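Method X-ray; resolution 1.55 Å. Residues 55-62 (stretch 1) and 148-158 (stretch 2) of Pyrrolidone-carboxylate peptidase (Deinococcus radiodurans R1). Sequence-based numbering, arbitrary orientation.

Stretch 1, residues 55-62: ALTRLLSE
Stretch 2 148-158: FVLYHALHWLR

Both stretches are α-helical throughout, each a segment of a longer helix, with i to i+4 bonds such as Leu 60 N to Leu 56 O (2.8 Å) and Ala 153 N to Val 149 O (2.8 Å). They run in broadly the same direction, crossing at -37° with axes 10.3 Å apart at closest approach. Register is set by two CA pairs: Leu 56 CA to Ala 153 CA, 7.3 Å, and Thr 57 CA to Trp 156 CA, 7.4 Å. The contact buries 414 Å² in all.

The apolar seam follows helical spacing, Leu 56 and Leu 60 one turn apart, both with CB directed toward the partner. Leu 56 (chi1 t, chi2 p) puts CD2 3.7 Å from Val 149 CB (Val 149 chi1 m) and 4.0 Å from Ala 153 CB. Leu 60 (chi1 m, chi2 t) brings CD1 to 4.2 Å from Ala 153 CB, so the small methyl of alanine serves both leucines where the backbones come near. Further along, Leu 60 CD2 lies 4.4 Å from Leu 157 CD2; Leu 157 (m, t) starts sideways, but its end comes nearer.

The aromatic contact belongs to Trp 156 (chi1 t, chi2 96°), which has the largest area covered here, 87 Å². Its indole lies over the other helix: Leu 60 CB sits above one face, 3.9 Å from the six-membered-ring centroid and 17° off the normal, a CH-pi contact. Thr 57 CG2 approaches Trp 156 NE1 at 3.6 Å, and Ser 61 CB lies 4.1 Å from Trp 156 CZ2 at the more exposed margin.

One polar link crosses: Thr 57 OG1 and His 152 NE2 are hydrogen-bonded at 2.8 Å. Thr 57 (chi1 m) meets the edge of the imidazole near its plane, with His 152 at chi1 t, chi2 95°. Threonine suits this place because its hydroxyl binds histidine while its methyl packs near tryptophan.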

# COMPACT_ATOMS: atom_id res chain seq x y z
N ALA B 55 -33.15 -2.41 -13.39
CA ALA B 55 -33.07 -1.08 -13.99
C ALA B 55 -32.20 -1.10 -15.23
O ALA B 55 -32.53 -0.45 -16.23
CB ALA B 55 -32.52 -0.07 -12.97
N LEU B 56 -31.10 -1.86 -15.18
CA LEU B 56 -30.15 -1.91 -16.30
C LEU B 56 -30.77 -2.64 -17.49
O LEU B 56 -30.62 -2.20 -18.64
CB LEU B 56 -28.85 -2.58 -15.83
CG LEU B 56 -27.72 -2.62 -16.86
CD1 LEU B 56 -27.49 -1.28 -17.53
CD2 LEU B 56 -26.41 -3.08 -16.17
N THR B 57 -31.50 -3.73 -17.22
CA THR B 57 -32.23 -4.40 -18.29
C THR B 57 -33.21 -3.46 -18.97
O THR B 57 -33.30 -3.43 -20.20
CB THR B 57 -32.96 -5.63 -17.75
OG1 THR B 57 -32.00 -6.66 -17.46
CG2 THR B 57 -33.92 -6.18 -18.77
N ARG B 58 -33.96 -2.68 -18.17
CA ARG B 58 -34.89 -1.74 -18.79
C ARG B 58 -34.16 -0.71 -19.66
O ARG B 58 -34.61 -0.40 -20.77
CB ARG B 58 -35.74 -1.07 -17.70
CG ARG B 58 -36.64 0.03 -18.18
CD ARG B 58 -37.47 0.52 -17.02
NE ARG B 58 -38.75 1.06 -17.46
N LEU B 59 -33.03 -0.19 -19.18
CA LEU B 59 -32.25 0.76 -19.98
C LEU B 59 -31.74 0.13 -21.28
O LEU B 59 -31.82 0.74 -22.35
CB LEU B 59 -31.08 1.30 -19.15
CG LEU B 59 -31.42 2.27 -18.02
CD1 LEU B 59 -30.23 2.30 -17.01
CD2 LEU B 59 -31.76 3.66 -18.56
N LEU B 60 -31.19 -1.09 -21.20
CA LEU B 60 -30.68 -1.74 -22.40
C LEU B 60 -31.79 -1.99 -23.41
O LEU B 60 -31.62 -1.78 -24.62
CB LEU B 60 -30.00 -3.05 -22.04
CG LEU B 60 -28.73 -2.89 -21.22
CD1 LEU B 60 -28.28 -4.28 -20.67
CD2 LEU B 60 -27.60 -2.30 -22.10
N SER B 61 -32.96 -2.40 -22.92
CA SER B 61 -34.09 -2.69 -23.80
C SER B 61 -34.69 -1.41 -24.40
O SER B 61 -35.01 -1.35 -25.59
CB SER B 61 -35.16 -3.46 -23.01
OG SER B 61 -36.14 -3.98 -23.87
N GLU B 62 -34.93 -0.40 -23.56
CA GLU B 62 -35.66 0.78 -24.00
C GLU B 62 -34.76 1.74 -24.79
O GLU B 62 -35.24 2.40 -25.72
CB GLU B 62 -36.24 1.50 -22.79
CG GLU B 62 -37.34 0.71 -22.09
CD GLU B 62 -37.94 1.43 -20.90
OE1 GLU B 62 -38.97 0.94 -20.39
OE2 GLU B 62 -37.41 2.48 -20.49
N PHE B 148 -21.30 -7.20 -10.69
CA PHE B 148 -22.60 -7.77 -11.03
C PHE B 148 -23.19 -7.11 -12.27
O PHE B 148 -23.66 -7.82 -13.17
CB PHE B 148 -23.56 -7.67 -9.84
CG PHE B 148 -24.97 -8.04 -10.17
CD1 PHE B 148 -25.87 -7.07 -10.66
CD2 PHE B 148 -25.37 -9.36 -10.06
CE1 PHE B 148 -27.17 -7.42 -11.01
CE2 PHE B 148 -26.69 -9.72 -10.40
CZ PHE B 148 -27.56 -8.74 -10.88
N VAL B 149 -23.16 -5.76 -12.35
CA VAL B 149 -23.84 -5.13 -13.49
C VAL B 149 -23.03 -5.30 -14.77
O VAL B 149 -23.60 -5.36 -15.87
CB VAL B 149 -24.20 -3.65 -13.23
CG1 VAL B 149 -25.26 -3.49 -12.12
CG2 VAL B 149 -22.97 -2.75 -12.96
N LEU B 150 -21.70 -5.45 -14.65
CA LEU B 150 -20.86 -5.69 -15.81
C LEU B 150 -21.20 -7.04 -16.41
O LEU B 150 -21.51 -7.14 -17.60
CB LEU B 150 -19.38 -5.63 -15.41
CG LEU B 150 -18.39 -5.95 -16.53
CD1 LEU B 150 -18.59 -5.02 -17.75
CD2 LEU B 150 -16.96 -5.92 -16.03
N TYR B 151 -21.22 -8.09 -15.57
CA TYR B 151 -21.63 -9.41 -16.03
C TYR B 151 -23.06 -9.37 -16.56
O TYR B 151 -23.36 -9.93 -17.63
CB TYR B 151 -21.50 -10.43 -14.88
CG TYR B 151 -21.85 -11.84 -15.28
CD1 TYR B 151 -23.17 -12.27 -15.33
CD2 TYR B 151 -20.85 -12.75 -15.62
CE1 TYR B 151 -23.50 -13.57 -15.74
CE2 TYR B 151 -21.14 -14.06 -16.00
CZ TYR B 151 -22.47 -14.47 -16.07
OH TYR B 151 -22.80 -15.75 -16.47
N HIS B 152 -23.97 -8.74 -15.81
CA HIS B 152 -25.38 -8.69 -16.22
C HIS B 152 -25.54 -8.07 -17.61
O HIS B 152 -26.28 -8.60 -18.46
CB HIS B 152 -26.15 -7.90 -15.18
CG HIS B 152 -27.60 -7.75 -15.49
ND1 HIS B 152 -28.56 -8.60 -14.99
CD2 HIS B 152 -28.25 -6.84 -16.25
CE1 HIS B 152 -29.75 -8.22 -15.42
NE2 HIS B 152 -29.59 -7.17 -16.21
N ALA B 153 -24.88 -6.94 -17.85
CA ALA B 153 -25.05 -6.27 -19.14
C ALA B 153 -24.46 -7.10 -20.28
O ALA B 153 -25.08 -7.21 -21.35
CB ALA B 153 -24.40 -4.88 -19.09
N LEU B 154 -23.27 -7.68 -20.09
CA LEU B 154 -22.66 -8.45 -21.16
C LEU B 154 -23.50 -9.67 -21.50
O LEU B 154 -23.69 -10.01 -22.67
CB LEU B 154 -21.22 -8.83 -20.77
CG LEU B 154 -20.25 -7.66 -20.76
CD1 LEU B 154 -18.96 -8.04 -20.00
CD2 LEU B 154 -19.89 -7.23 -22.20
N HIS B 155 -24.05 -10.33 -20.46
CA HIS B 155 -24.91 -11.49 -20.67
C HIS B 155 -26.18 -11.11 -21.42
O HIS B 155 -26.57 -11.80 -22.38
CB HIS B 155 -25.27 -12.09 -19.31
CG HIS B 155 -26.12 -13.33 -19.41
ND1 HIS B 155 -25.63 -14.51 -19.91
CD2 HIS B 155 -27.40 -13.56 -19.04
CE1 HIS B 155 -26.59 -15.43 -19.86
NE2 HIS B 155 -27.67 -14.88 -19.34
N TRP B 156 -26.86 -10.04 -20.98
CA TRP B 156 -28.09 -9.60 -21.64
C TRP B 156 -27.83 -9.28 -23.11
O TRP B 156 -28.57 -9.73 -24.00
CB TRP B 156 -28.66 -8.37 -20.89
CG TRP B 156 -30.03 -7.99 -21.38
CD1 TRP B 156 -31.22 -8.35 -20.81
CD2 TRP B 156 -30.36 -7.20 -22.53
NE1 TRP B 156 -32.26 -7.83 -21.54
CE2 TRP B 156 -31.76 -7.11 -22.59
CE3 TRP B 156 -29.59 -6.55 -23.52
CZ2 TRP B 156 -32.44 -6.42 -23.60
CZ3 TRP B 156 -30.25 -5.86 -24.52
CH2 TRP B 156 -31.67 -5.80 -24.56
N LEU B 157 -26.76 -8.53 -23.37
CA LEU B 157 -26.45 -8.17 -24.75
C LEU B 157 -26.21 -9.42 -25.61
O LEU B 157 -26.76 -9.54 -26.71
CB LEU B 157 -25.25 -7.24 -24.79
CG LEU B 157 -25.54 -5.80 -24.33
CD1 LEU B 157 -24.18 -5.10 -24.12
CD2 LEU B 157 -26.40 -5.04 -25.34
N ARG B 158 -25.44 -10.39 -25.09
CA ARG B 158 -25.19 -11.60 -25.85
C ARG B 158 -26.48 -12.37 -26.09
O ARG B 158 -26.77 -12.80 -27.22
CB ARG B 158 -24.16 -12.46 -25.10
CG ARG B 158 -23.83 -13.80 -25.76
CD ARG B 158 -23.13 -13.61 -27.08
NE ARG B 158 -21.91 -12.82 -26.96
CZ ARG B 158 -21.17 -12.43 -28.00
NH1 ARG B 158 -21.55 -12.77 -29.23
NH2 ARG B 158 -20.07 -11.70 -27.82